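Local coordinates for protein beta-N-acetylhexosaminidase (Akkermansia muciniphila, PDB 6JEB) that hydrolyses terminal non-reducing N-acetylglucosamine and N-acetylgalactosamine residues from beta-linked glycans, including N-glycans and chitobiose, as a zinc-containing family 20 glycoside hydrolase, at residues A[5-9]-A[117-121]; A[130-134]-A[214-219]; A[167-171]-A[242-247]; A[347-351]-A[367-371]. One frame throughout, in Å; residues are numbered along the deposited sequence. Where two conformers were deposited one is given.

Contact 1: A[5-9]-A[117-121]; sequences SIIPE and AYYKF
Tyr119 carries its ring to the side of Ile7 because CG sits anti to its own carbonyl carbon (chi1 -67°), and Ile7 meets it with CB and its CG2 branch. The two side chains lie side by side and point the same way. CB of Ile7 sits in the ring plane at the edge of Tyr119, 3.9 Å from CE1, and Ile7 CG2 touches Tyr119 CD1 at 3.8 Å. Tyr118 backs one face of that ring, and the hydroxyl of Tyr119 is bonded to His444 of helix 434-452. With an alanine here, Ile7 is likely to face a gap and His444 to lose its hydroxyl partner.

No direct hydrogen bond joins the segments; two waters and one lysine do the polar work. Water 1 donates to Ile7 O and to Tyr118 O, each at 2.8 Å, and accepts from Lys120 NZ. The second water donates to Pro8 O at 2.7 Å and also accepts from NZ, which bonds Thr64 of helix 55-73 as well. A bend at the last torsion (chi4 77°) turns this ammonium in among them. Pro8, preceded by a cis peptide bond, brings CD to 3.4 Å from Tyr119 O.

Lys120 has positive phi because it is the C-prime residue of a Schellman motif closing helix 106-118: its N bonds Ala117 O at 3.0 Å, and Phe121 N reaches Met116 O. The N-terminal domain 2 segment is thus seated on a capped helix C-terminus of the family 20 catalytic TIM barrel.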
loop_
_atom_site.group_PDB
_atom_site.type_symbol
_atom_site.label_atom_id
_atom_site.label_comp_id
_atom_site.label_asym_id
_atom_site.label_seq_id
_atom_site.Cartn_x
_atom_site.Cartn_y
_atom_site.Cartn_z
ATOM N N SER A 5 -2.893 -21.660 13.938
ATOM C CA SER A 5 -2.156 -20.406 13.963
ATOM C C SER A 5 -2.262 -19.701 12.622
ATOM O O SER A 5 -1.255 -19.478 11.944
ATOM C CB SER A 5 -0.695 -20.648 14.334
ATOM O OG SER A 5 -0.615 -21.071 15.681
ATOM N N ILE A 6 -3.480 -19.341 12.237
ATOM C CA ILE A 6 -3.750 -18.695 10.961
ATOM C C ILE A 6 -3.793 -17.192 11.185
ATOM O O ILE A 6 -4.540 -16.705 12.047
ATOM C CB ILE A 6 -5.086 -19.184 10.375
ATOM C CG1 ILE A 6 -5.073 -20.704 10.160
ATOM C CG2 ILE A 6 -5.412 -18.424 9.086
ATOM C CD1 ILE A 6 -6.467 -21.306 10.151
ATOM N N ILE A 7 -2.997 -16.458 10.414
ATOM C CA ILE A 7 -3.050 -15.002 10.370
ATOM C C ILE A 7 -3.399 -14.613 8.941
ATOM O O ILE A 7 -2.686 -14.992 8.007
ATOM C CB ILE A 7 -1.728 -14.335 10.791
ATOM C CG1 ILE A 7 -1.346 -14.750 12.214
ATOM C CG2 ILE A 7 -1.851 -12.806 10.682
ATOM C CD1 ILE A 7 0.091 -14.379 12.600
ATOM N N PRO A 8 -4.464 -13.837 8.710
ATOM C CA PRO A 8 -5.367 -13.271 9.727
ATOM C C PRO A 8 -6.301 -14.291 10.371
ATOM O O PRO A 8 -6.642 -15.313 9.765
ATOM C CB PRO A 8 -6.179 -12.231 8.947
ATOM C CG PRO A 8 -5.976 -12.548 7.513
ATOM C CD PRO A 8 -4.748 -13.350 7.349
ATOM N N GLU A 9 -6.704 -14.004 11.599
ATOM C CA GLU A 9 -7.625 -14.886 12.308
ATOM C C GLU A 9 -8.902 -15.066 11.493
ATOM O O GLU A 9 -9.515 -14.069 11.084
ATOM C CB GLU A 9 -7.978 -14.293 13.672
ATOM C CG GLU A 9 -8.836 -15.213 14.547
ATOM C CD GLU A 9 -8.114 -16.496 14.944
ATOM O OE1 GLU A 9 -6.864 -16.541 14.881
ATOM O OE2 GLU A 9 -8.801 -17.472 15.318
ATOM N N ALA A 117 0.832 -11.944 0.004
ATOM C CA ALA A 117 -0.240 -12.873 -0.341
ATOM C C ALA A 117 -0.428 -13.922 0.746
ATOM O O ALA A 117 -1.551 -14.373 0.996
ATOM C CB ALA A 117 0.057 -13.553 -1.679
ATOM N N TYR A 118 0.660 -14.317 1.407
ATOM C CA TYR A 118 0.573 -15.301 2.480
ATOM C C TYR A 118 -0.353 -14.829 3.592
ATOM O O TYR A 118 -1.004 -15.660 4.248
ATOM C CB TYR A 118 1.983 -15.550 3.018
ATOM C CG TYR A 118 2.148 -16.703 3.980
ATOM C CD1 TYR A 118 2.254 -18.010 3.517
ATOM C CD2 TYR A 118 2.266 -16.480 5.347
ATOM C CE1 TYR A 118 2.440 -19.071 4.392
ATOM C CE2 TYR A 118 2.460 -17.530 6.233
ATOM C CZ TYR A 118 2.532 -18.824 5.750
ATOM O OH TYR A 118 2.728 -19.872 6.620
ATOM N N TYR A 119 -0.445 -13.505 3.793
ATOM C CA TYR A 119 -1.287 -12.881 4.811
ATOM C C TYR A 119 -2.580 -12.287 4.242
ATOM O O TYR A 119 -3.249 -11.503 4.929
ATOM C CB TYR A 119 -0.474 -11.841 5.595
ATOM C CG TYR A 119 0.604 -12.529 6.396
ATOM C CD1 TYR A 119 0.274 -13.253 7.537
ATOM C CD2 TYR A 119 1.943 -12.500 5.995
ATOM C CE1 TYR A 119 1.232 -13.918 8.264
ATOM C CE2 TYR A 119 2.917 -13.174 6.723
ATOM C CZ TYR A 119 2.553 -13.883 7.858
ATOM O OH TYR A 119 3.500 -14.569 8.578
ATOM N N LYS A 120 -2.952 -12.655 3.012
ATOM C CA LYS A 120 -4.221 -12.272 2.388
ATOM C C LYS A 120 -4.335 -10.779 2.085
ATOM O O LYS A 120 -5.450 -10.257 1.964
ATOM C CB LYS A 120 -5.452 -12.775 3.160
ATOM C CG LYS A 120 -5.510 -14.281 3.325
ATOM C CD LYS A 120 -6.837 -14.697 3.950
ATOM C CE LYS A 120 -6.950 -16.208 4.148
ATOM N NZ LYS A 120 -6.159 -16.681 5.324
ATOM N N PHE A 121 -3.221 -10.059 1.928
ATOM C CA PHE A 121 -3.321 -8.734 1.334
ATOM C C PHE A 121 -3.816 -8.875 -0.100
ATOM O O PHE A 121 -3.511 -9.855 -0.780
ATOM C CB PHE A 121 -1.956 -8.040 1.327
ATOM C CG PHE A 121 -1.556 -7.479 2.666
ATOM C CD1 PHE A 121 -1.997 -6.223 3.058
ATOM C CD2 PHE A 121 -0.747 -8.206 3.533
ATOM C CE1 PHE A 121 -1.644 -5.695 4.291
ATOM C CE2 PHE A 121 -0.394 -7.688 4.773
ATOM C CZ PHE A 121 -0.845 -6.428 5.149
HETATM O O HOH W 1 -3.437 -16.037 5.539
HETATM O O HOH W 2 -7.796 -15.818 7.362
#

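Contact 2: A[130-134]-A[214-219]; sequences DNQGW and VRTTAG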
loop_
_atom_site.group_PDB
_atom_site.type_symbol
_atom_site.label_atom_id
_atom_site.label_comp_id
_atom_site.label_asym_id
_atom_site.label_seq_id
_atom_site.Cartn_x
_atom_site.Cartn_y
_atom_site.Cartn_z
ATOM N N ASP A 130 8.514 10.484 -7.035
ATOM C CA ASP A 130 8.657 11.401 -5.911
ATOM C C ASP A 130 9.799 12.372 -6.202
ATOM O O ASP A 130 10.192 12.558 -7.361
ATOM C CB ASP A 130 8.828 10.634 -4.586
ATOM C CG ASP A 130 8.255 11.403 -3.408
ATOM O OD1 ASP A 130 8.887 12.400 -2.989
ATOM O OD2 ASP A 130 7.153 11.038 -2.925
ATOM N N ASN A 131 10.337 12.985 -5.143
ATOM C CA ASN A 131 11.403 13.966 -5.310
ATOM C C ASN A 131 12.724 13.303 -5.662
ATOM O O ASN A 131 13.564 13.924 -6.327
ATOM C CB ASN A 131 11.582 14.745 -4.012
ATOM C CG ASN A 131 10.388 15.610 -3.686
ATOM O OD1 ASN A 131 9.830 16.278 -4.563
ATOM N ND2 ASN A 131 9.993 15.616 -2.417
ATOM N N GLN A 132 12.920 12.056 -5.212
ATOM C CA GLN A 132 14.198 11.356 -5.255
ATOM C C GLN A 132 14.322 10.417 -6.446
ATOM O O GLN A 132 15.375 9.788 -6.618
ATOM C CB GLN A 132 14.409 10.561 -3.951
ATOM C CG GLN A 132 14.527 11.414 -2.690
ATOM C CD GLN A 132 13.185 11.903 -2.147
ATOM O OE1 GLN A 132 12.123 11.494 -2.610
ATOM N NE2 GLN A 132 13.239 12.801 -1.161
ATOM N N GLY A 133 13.284 10.303 -7.266
ATOM C CA GLY A 133 13.324 9.396 -8.391
ATOM C C GLY A 133 11.974 9.220 -9.051
ATOM O O GLY A 133 10.928 9.506 -8.453
ATOM N N TRP A 134 12.004 8.746 -10.295
ATOM C CA TRP A 134 10.819 8.504 -11.108
ATOM C C TRP A 134 11.042 7.160 -11.785
ATOM O O TRP A 134 12.043 6.993 -12.486
ATOM C CB TRP A 134 10.674 9.618 -12.159
ATOM C CG TRP A 134 9.484 9.437 -13.056
ATOM C CD1 TRP A 134 9.318 8.471 -14.011
ATOM C CD2 TRP A 134 8.276 10.216 -13.056
ATOM N NE1 TRP A 134 8.079 8.601 -14.600
ATOM C CE2 TRP A 134 7.429 9.672 -14.041
ATOM C CE3 TRP A 134 7.843 11.338 -12.334
ATOM C CZ2 TRP A 134 6.159 10.193 -14.312
ATOM C CZ3 TRP A 134 6.573 11.850 -12.601
ATOM C CH2 TRP A 134 5.755 11.279 -13.587
ATOM N N VAL A 214 17.706 15.880 -9.291
ATOM C CA VAL A 214 16.867 14.968 -8.526
ATOM C C VAL A 214 17.281 15.045 -7.059
ATOM O O VAL A 214 18.471 15.140 -6.730
ATOM C CB VAL A 214 16.983 13.546 -9.101
ATOM C CG1 VAL A 214 16.162 12.550 -8.270
ATOM C CG2 VAL A 214 16.539 13.523 -10.566
ATOM N N ARG A 215 16.296 15.039 -6.167
ATOM C CA ARG A 215 16.569 15.297 -4.759
ATOM C C ARG A 215 17.345 14.141 -4.141
ATOM O O ARG A 215 17.086 12.968 -4.436
ATOM C CB ARG A 215 15.258 15.512 -4.002
ATOM C CG ARG A 215 15.422 16.327 -2.728
ATOM C CD ARG A 215 14.087 16.512 -2.030
ATOM N NE ARG A 215 14.203 17.252 -0.778
ATOM C CZ ARG A 215 14.028 18.567 -0.660
ATOM N NH1 ARG A 215 13.752 19.308 -1.731
ATOM N NH2 ARG A 215 14.138 19.145 0.535
ATOM N N THR A 216 18.305 14.478 -3.271
ATOM C CA THR A 216 19.124 13.477 -2.601
ATOM C C THR A 216 18.891 13.449 -1.103
ATOM O O THR A 216 19.556 12.683 -0.395
ATOM C CB THR A 216 20.614 13.718 -2.879
ATOM O OG1 THR A 216 21.009 14.962 -2.285
ATOM C CG2 THR A 216 20.885 13.742 -4.377
ATOM N N THR A 217 17.970 14.267 -0.604
ATOM C CA THR A 217 17.660 14.360 0.811
ATOM C C THR A 217 16.151 14.259 0.972
ATOM O O THR A 217 15.398 14.259 -0.005
ATOM C CB THR A 217 18.155 15.693 1.382
ATOM O OG1 THR A 217 17.566 16.776 0.641
ATOM C CG2 THR A 217 19.672 15.779 1.286
ATOM N N ALA A 218 15.711 14.152 2.222
ATOM C CA ALA A 218 14.290 14.197 2.525
ATOM C C ALA A 218 13.843 15.653 2.609
ATOM O O ALA A 218 14.482 16.541 2.037
ATOM C CB ALA A 218 13.998 13.441 3.824
ATOM N N GLY A 219 12.748 15.921 3.296
ATOM C CA GLY A 219 12.225 17.265 3.350
ATOM C C GLY A 219 11.253 17.549 2.222
ATOM O O GLY A 219 11.092 16.778 1.270
HETATM O O HOH W 3 10.926 14.217 0.110
#
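Gln132 leaves its backbone heading away from segment 214-219, yet the chain bends at chi2 (79°) and brings the amide back to it. NE2 then gives a hydrogen bond to Thr217 O at 2.9 Å, with the acceptor almost in the amide plane. The other end of the amide, OE1, accepts from NE of Arg101, a substrate-binding residue, so both ends are held and the flip of the amide is settled.

Arg215 takes a different shape. Its chain is extended from CG to NE and runs alongside Asn131, the two pointing the same way, with Asn131 CB against Arg215 CD at 3.7 Å and the amide and guanidinium planes turned 47° apart. The guanidinium turns to its own loop: NE and NH2 both grip Ala218 O side-on, at 2.9 and 3.0 Å, from the same face of that carbonyl, while NH1 goes to Gln195. In the backbone, Arg215 N donates to Asn131 O at 3.0 Å, and Val214 CG1 rests on Gln132 O.

A water ties the far ends together, accepting from Asn131 ND2 and Gln132 NE2 and donating to Gly219 O. Asn131 OD1 takes the backbone N of Gln195. A leucine at Gln132 would probably leave Thr217 O and Arg101 NE without these amide partners and the water without one of its donors.

Next door, Asp130 of the charge relay accepts from Asn131 N at 2.7 Å and also meets His193 and Arg101. The chemistry is consistent with a second shell: the amides and the guanidinium of Arg215 probably help to hold the loop carrying Asp130, and Gln132 probably helps to position Arg101.

Contact 3: A[167-171]-A[242-247]; sequences KQELK and ELKDIF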
loop_
_atom_site.group_PDB
_atom_site.type_symbol
_atom_site.label_atom_id
_atom_site.label_comp_id
_atom_site.label_asym_id
_atom_site.label_seq_id
_atom_site.Cartn_x
_atom_site.Cartn_y
_atom_site.Cartn_z
ATOM N N LYS A 167 8.356 -1.549 -19.238
ATOM C CA LYS A 167 6.943 -1.876 -19.401
ATOM C C LYS A 167 6.713 -3.375 -19.253
ATOM O O LYS A 167 5.738 -3.804 -18.626
ATOM C CB LYS A 167 6.439 -1.372 -20.758
ATOM C CG LYS A 167 4.963 -1.649 -21.028
ATOM C CD LYS A 167 4.519 -0.954 -22.311
ATOM C CE LYS A 167 3.169 -0.299 -22.147
ATOM N NZ LYS A 167 2.756 0.477 -23.359
ATOM N N GLN A 168 7.620 -4.186 -19.804
ATOM C CA GLN A 168 7.496 -5.635 -19.688
ATOM C C GLN A 168 7.598 -6.094 -18.233
ATOM O O GLN A 168 6.864 -6.998 -17.808
ATOM C CB GLN A 168 8.566 -6.294 -20.556
ATOM C CG GLN A 168 8.393 -7.778 -20.761
ATOM C CD GLN A 168 9.330 -8.313 -21.834
ATOM O OE1 GLN A 168 9.029 -8.245 -23.029
ATOM N NE2 GLN A 168 10.478 -8.836 -21.414
ATOM N N GLU A 169 8.489 -5.480 -17.447
ATOM C CA GLU A 169 8.566 -5.817 -16.027
ATOM C C GLU A 169 7.275 -5.469 -15.296
ATOM O O GLU A 169 6.831 -6.217 -14.419
ATOM C CB GLU A 169 9.744 -5.107 -15.363
ATOM C CG GLU A 169 11.093 -5.732 -15.637
ATOM C CD GLU A 169 12.220 -4.905 -15.038
ATOM O OE1 GLU A 169 12.075 -3.659 -14.988
ATOM O OE2 GLU A 169 13.244 -5.497 -14.611
ATOM N N LEU A 170 6.684 -4.310 -15.600
ATOM C CA LEU A 170 5.454 -3.940 -14.906
ATOM C C LEU A 170 4.297 -4.855 -15.300
ATOM O O LEU A 170 3.474 -5.220 -14.448
ATOM C CB LEU A 170 5.134 -2.466 -15.140
ATOM C CG LEU A 170 6.156 -1.514 -14.513
ATOM C CD1 LEU A 170 5.881 -0.077 -14.922
ATOM C CD2 LEU A 170 6.176 -1.635 -12.991
ATOM N N LYS A 171 4.233 -5.263 -16.576
ATOM C CA LYS A 171 3.202 -6.214 -16.980
ATOM C C LYS A 171 3.432 -7.578 -16.340
ATOM O O LYS A 171 2.467 -8.270 -15.978
ATOM C CB LYS A 171 3.109 -6.308 -18.505
ATOM C CG LYS A 171 2.580 -5.024 -19.148
ATOM C CD LYS A 171 2.337 -5.165 -20.642
ATOM C CE LYS A 171 1.623 -3.929 -21.185
ATOM N NZ LYS A 171 1.188 -4.051 -22.613
ATOM N N GLU A 242 -0.233 5.034 -20.653
ATOM C CA GLU A 242 0.626 3.910 -20.294
ATOM C C GLU A 242 0.028 3.117 -19.146
ATOM O O GLU A 242 0.050 1.881 -19.154
ATOM C CB GLU A 242 2.024 4.391 -19.901
ATOM C CG GLU A 242 2.796 4.963 -21.047
ATOM C CD GLU A 242 2.850 4.005 -22.218
ATOM O OE1 GLU A 242 3.393 2.890 -22.046
ATOM O OE2 GLU A 242 2.344 4.368 -23.299
ATOM N N LEU A 243 -0.511 3.813 -18.142
ATOM C CA LEU A 243 -1.111 3.110 -17.014
ATOM C C LEU A 243 -2.312 2.288 -17.458
ATOM O O LEU A 243 -2.543 1.193 -16.936
ATOM C CB LEU A 243 -1.499 4.102 -15.922
ATOM C CG LEU A 243 -0.350 4.917 -15.312
ATOM C CD1 LEU A 243 -0.873 5.807 -14.184
ATOM C CD2 LEU A 243 0.782 4.011 -14.826
ATOM N N LYS A 244 -3.088 2.799 -18.421
ATOM C CA LYS A 244 -4.216 2.037 -18.957
ATOM C C LYS A 244 -3.740 0.735 -19.597
ATOM O O LYS A 244 -4.367 -0.322 -19.426
ATOM C CB LYS A 244 -4.981 2.895 -19.972
ATOM C CG LYS A 244 -6.140 2.187 -20.652
ATOM C CD LYS A 244 -7.278 1.934 -19.696
ATOM C CE LYS A 244 -8.465 1.290 -20.416
ATOM N NZ LYS A 244 -9.650 1.108 -19.529
ATOM N N ASP A 245 -2.628 0.796 -20.331
ATOM C CA ASP A 245 -2.113 -0.405 -20.971
ATOM C C ASP A 245 -1.559 -1.394 -19.949
ATOM O O ASP A 245 -1.748 -2.607 -20.100
ATOM C CB ASP A 245 -1.049 -0.026 -21.999
ATOM C CG ASP A 245 -0.642 -1.191 -22.861
ATOM O OD1 ASP A 245 -1.537 -1.861 -23.413
ATOM O OD2 ASP A 245 0.569 -1.434 -22.995
ATOM N N ILE A 246 -0.889 -0.904 -18.910
ATOM C CA ILE A 246 -0.133 -1.766 -18.002
ATOM C C ILE A 246 -0.990 -2.296 -16.869
ATOM O O ILE A 246 -0.887 -3.471 -16.503
ATOM C CB ILE A 246 1.095 -1.014 -17.452
ATOM C CG1 ILE A 246 2.055 -0.646 -18.582
ATOM C CG2 ILE A 246 1.801 -1.854 -16.375
ATOM C CD1 ILE A 246 3.097 0.381 -18.150
ATOM N N PHE A 247 -1.792 -1.425 -16.259
ATOM C CA PHE A 247 -2.407 -1.723 -14.969
ATOM C C PHE A 247 -3.906 -1.891 -15.137
ATOM O O PHE A 247 -4.644 -0.896 -15.157
ATOM C CB PHE A 247 -2.099 -0.605 -13.967
ATOM C CG PHE A 247 -0.638 -0.485 -13.637
ATOM C CD1 PHE A 247 -0.022 -1.406 -12.795
ATOM C CD2 PHE A 247 0.129 0.539 -14.180
ATOM C CE1 PHE A 247 1.335 -1.303 -12.487
ATOM C CE2 PHE A 247 1.487 0.659 -13.876
ATOM C CZ PHE A 247 2.092 -0.269 -13.029
#
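This is a helix-helix contact on the outside of the catalytic TIM barrel, joining the start of helix 167-178 to the end of helix 230-246. The short axes come within 10.6 Å and run at 47° to each other. Its inner layer is apolar. Ile246 sets CG2 against Leu170 CB at 3.6 Å, and the same methyl lies over the centre of the Phe247 ring, the first residue to leave the helix; Leu170 CD1 approaches that ring obliquely. Beyond them, Phe247 packs on Val184 and Pro186 of barrel strand 183-187.

The outer layer is a salt-bridge network of four residues. Lys167 crosses Ile246 at a slant, with CG and CE near its CG1, and a bend at chi3 (-137°) helps carry NZ to the acids. There it forms a salt bridge with Glu242 OE1 at 2.8 Å, on the syn side of the carboxylate. In one of two modelled conformers of Asp245, OD2 takes a weak bond from Lys167 NZ at 2.9 Å and another from Lys171 NZ at 2.7 Å. In this conformer the two lysines would probably favour the charged carboxylate, and the charged ends lie at the more exposed rim, outside the apolar layer.

Contact 4: A[347-351]-A[367-371]; sequences SSEYC and MKTTT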
loop_
_atom_site.group_PDB
_atom_site.type_symbol
_atom_site.label_atom_id
_atom_site.label_comp_id
_atom_site.label_asym_id
_atom_site.label_seq_id
_atom_site.Cartn_x
_atom_site.Cartn_y
_atom_site.Cartn_z
ATOM N N SER A 347 -3.581 5.527 8.721
ATOM C CA SER A 347 -3.116 6.413 9.781
ATOM C C SER A 347 -1.658 6.153 10.126
ATOM O O SER A 347 -1.272 5.024 10.448
ATOM C CB SER A 347 -3.952 6.201 11.035
ATOM O OG SER A 347 -3.269 6.758 12.147
ATOM N N SER A 348 -0.853 7.218 10.086
ATOM C CA SER A 348 0.574 7.079 10.342
ATOM C C SER A 348 0.872 6.664 11.776
ATOM O O SER A 348 1.992 6.233 12.060
ATOM C CB SER A 348 1.302 8.374 9.987
ATOM O OG SER A 348 0.879 9.441 10.817
ATOM N N GLU A 349 -0.102 6.778 12.681
ATOM C CA GLU A 349 0.073 6.311 14.053
ATOM C C GLU A 349 0.170 4.791 14.133
ATOM O O GLU A 349 0.725 4.264 15.105
ATOM C CB GLU A 349 -1.087 6.817 14.922
ATOM C CG GLU A 349 -0.988 6.511 16.417
ATOM C CD GLU A 349 -2.043 7.238 17.247
ATOM O OE1 GLU A 349 -2.459 8.340 16.836
ATOM O OE2 GLU A 349 -2.453 6.715 18.311
ATOM N N TYR A 350 -0.355 4.079 13.131
ATOM C CA TYR A 350 -0.442 2.623 13.160
ATOM C C TYR A 350 0.141 1.962 11.920
ATOM O O TYR A 350 0.562 0.798 11.976
ATOM C CB TYR A 350 -1.911 2.185 13.233
ATOM C CG TYR A 350 -2.646 2.643 14.463
ATOM C CD1 TYR A 350 -3.316 3.859 14.480
ATOM C CD2 TYR A 350 -2.679 1.856 15.608
ATOM C CE1 TYR A 350 -3.993 4.286 15.602
ATOM C CE2 TYR A 350 -3.362 2.273 16.741
ATOM C CZ TYR A 350 -4.015 3.488 16.730
ATOM O OH TYR A 350 -4.690 3.915 17.850
ATOM N N CYS A 351 0.138 2.674 10.788
ATOM C CA CYS A 351 0.287 2.041 9.483
ATOM C C CYS A 351 1.535 2.450 8.734
ATOM O O CYS A 351 1.802 1.884 7.664
ATOM C CB CYS A 351 -0.913 2.375 8.583
ATOM S SG CYS A 351 -2.502 1.874 9.252
ATOM N N MET A 367 11.233 10.246 13.707
ATOM C CA MET A 367 10.169 9.248 13.660
ATOM C C MET A 367 9.824 8.744 15.055
ATOM O O MET A 367 10.712 8.414 15.849
ATOM C CB MET A 367 10.587 8.055 12.806
ATOM C CG MET A 367 10.799 8.350 11.341
ATOM S SD MET A 367 11.383 6.836 10.572
ATOM C CE MET A 367 11.354 7.288 8.836
ATOM N N LYS A 368 8.527 8.666 15.343
ATOM C CA LYS A 368 8.080 7.967 16.536
ATOM C C LYS A 368 8.213 6.460 16.333
ATOM O O LYS A 368 8.320 5.960 15.210
ATOM C CB LYS A 368 6.619 8.301 16.849
ATOM C CG LYS A 368 5.595 7.481 16.067
ATOM C CD LYS A 368 4.193 7.661 16.643
ATOM C CE LYS A 368 3.153 6.780 15.945
ATOM N NZ LYS A 368 3.050 5.383 16.491
ATOM N N THR A 369 8.214 5.731 17.442
ATOM C CA THR A 369 8.217 4.278 17.393
ATOM C C THR A 369 6.784 3.780 17.253
ATOM O O THR A 369 5.884 4.264 17.947
ATOM C CB THR A 369 8.860 3.718 18.663
ATOM O OG1 THR A 369 10.211 4.181 18.745
ATOM C CG2 THR A 369 8.854 2.187 18.656
ATOM N N THR A 370 6.569 2.835 16.336
ATOM C CA THR A 370 5.305 2.112 16.230
ATOM C C THR A 370 5.610 0.640 16.477
ATOM O O THR A 370 6.100 -0.057 15.583
ATOM C CB THR A 370 4.651 2.317 14.869
ATOM O OG1 THR A 370 4.444 3.721 14.641
ATOM C CG2 THR A 370 3.307 1.573 14.817
ATOM N N THR A 371 5.336 0.170 17.691
ATOM C CA THR A 371 5.617 -1.218 18.013
ATOM C C THR A 371 4.577 -2.126 17.367
ATOM O O THR A 371 3.515 -1.685 16.905
ATOM C CB THR A 371 5.581 -1.442 19.524
ATOM O OG1 THR A 371 4.256 -1.184 20.008
ATOM C CG2 THR A 371 6.593 -0.544 20.238
HETATM O O HOH W 4 3.421 3.922 12.146
#
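The long loop that follows strand 342-345 of the barrel folds back on itself here, just ahead of the substrate-binding residues Tyr352, Leu353 and Asp354. Lys368 makes the link to Glu349. Its CG sits between the backbone N and the carbonyl carbon (chi1 83°), and the last bend of the chain, at chi4, delivers NZ to Glu349 O at 2.9 Å, tilted 29° from the carbonyl plane. On the way CE passes over the backbone, 3.6 Å from Glu349 CA.

The same ammonium bonds Thr370 OG1 at 2.9 Å, with a weak, longer reach to Thr369 O, so Lys368 curls back over its own segment while holding segment 347-351. Thr370 is turned with OG1 beside its backbone N and CG2 anti to it, which presents the methyl to the other segment: CG2 lies 3.7 Å from Glu349 O and also near Tyr350 O. A water completes the bridge, donating to Ser348 O and accepting from Thr370 OG1, each at 2.7 Å.

The side chain of Glu349 leaves the backbone heading away; in the conformer given, its OE2 is in a salt bridge with Lys374 of helix 372-376, not with Lys368. Within segment 347-351, Ser347 O accepts from both Tyr350 N and Cys351 N, at 3.0 and 2.8 Å. Ser348 OG is bonded to Trp324 O, tying the turn to a neighbouring substrate-binding residue. At its head, Ser347 OG accepts from Glu349 N at 3.2 Å: an ST turn, set at the C-terminal end of a barrel strand where TIM barrels carry their active-site loops.

In the fold
Contacts 2, 3 and 4 all lie in the family 20 catalytic barrel, whereas contact 1 joins domain 2 to it through the end of helix 106-118. Along the chain contact 1 closes before any other opens; contacts 2 and 3 interleave, and contact 4 follows. Contacts 1 and 2 sit on opposite sides of the chain's centre, their own centres about 34 Å apart, as do contacts 3 and 4 at about 32 Å. Contact 2 comes within about 8 Å of both contact 3 and contact 4, nearest atoms, without touching. Contacts 2 and 4 lie in loops that carry or adjoin active-site and substrate-binding residues, while contact 3 joins outer helices and contact 1 the domains.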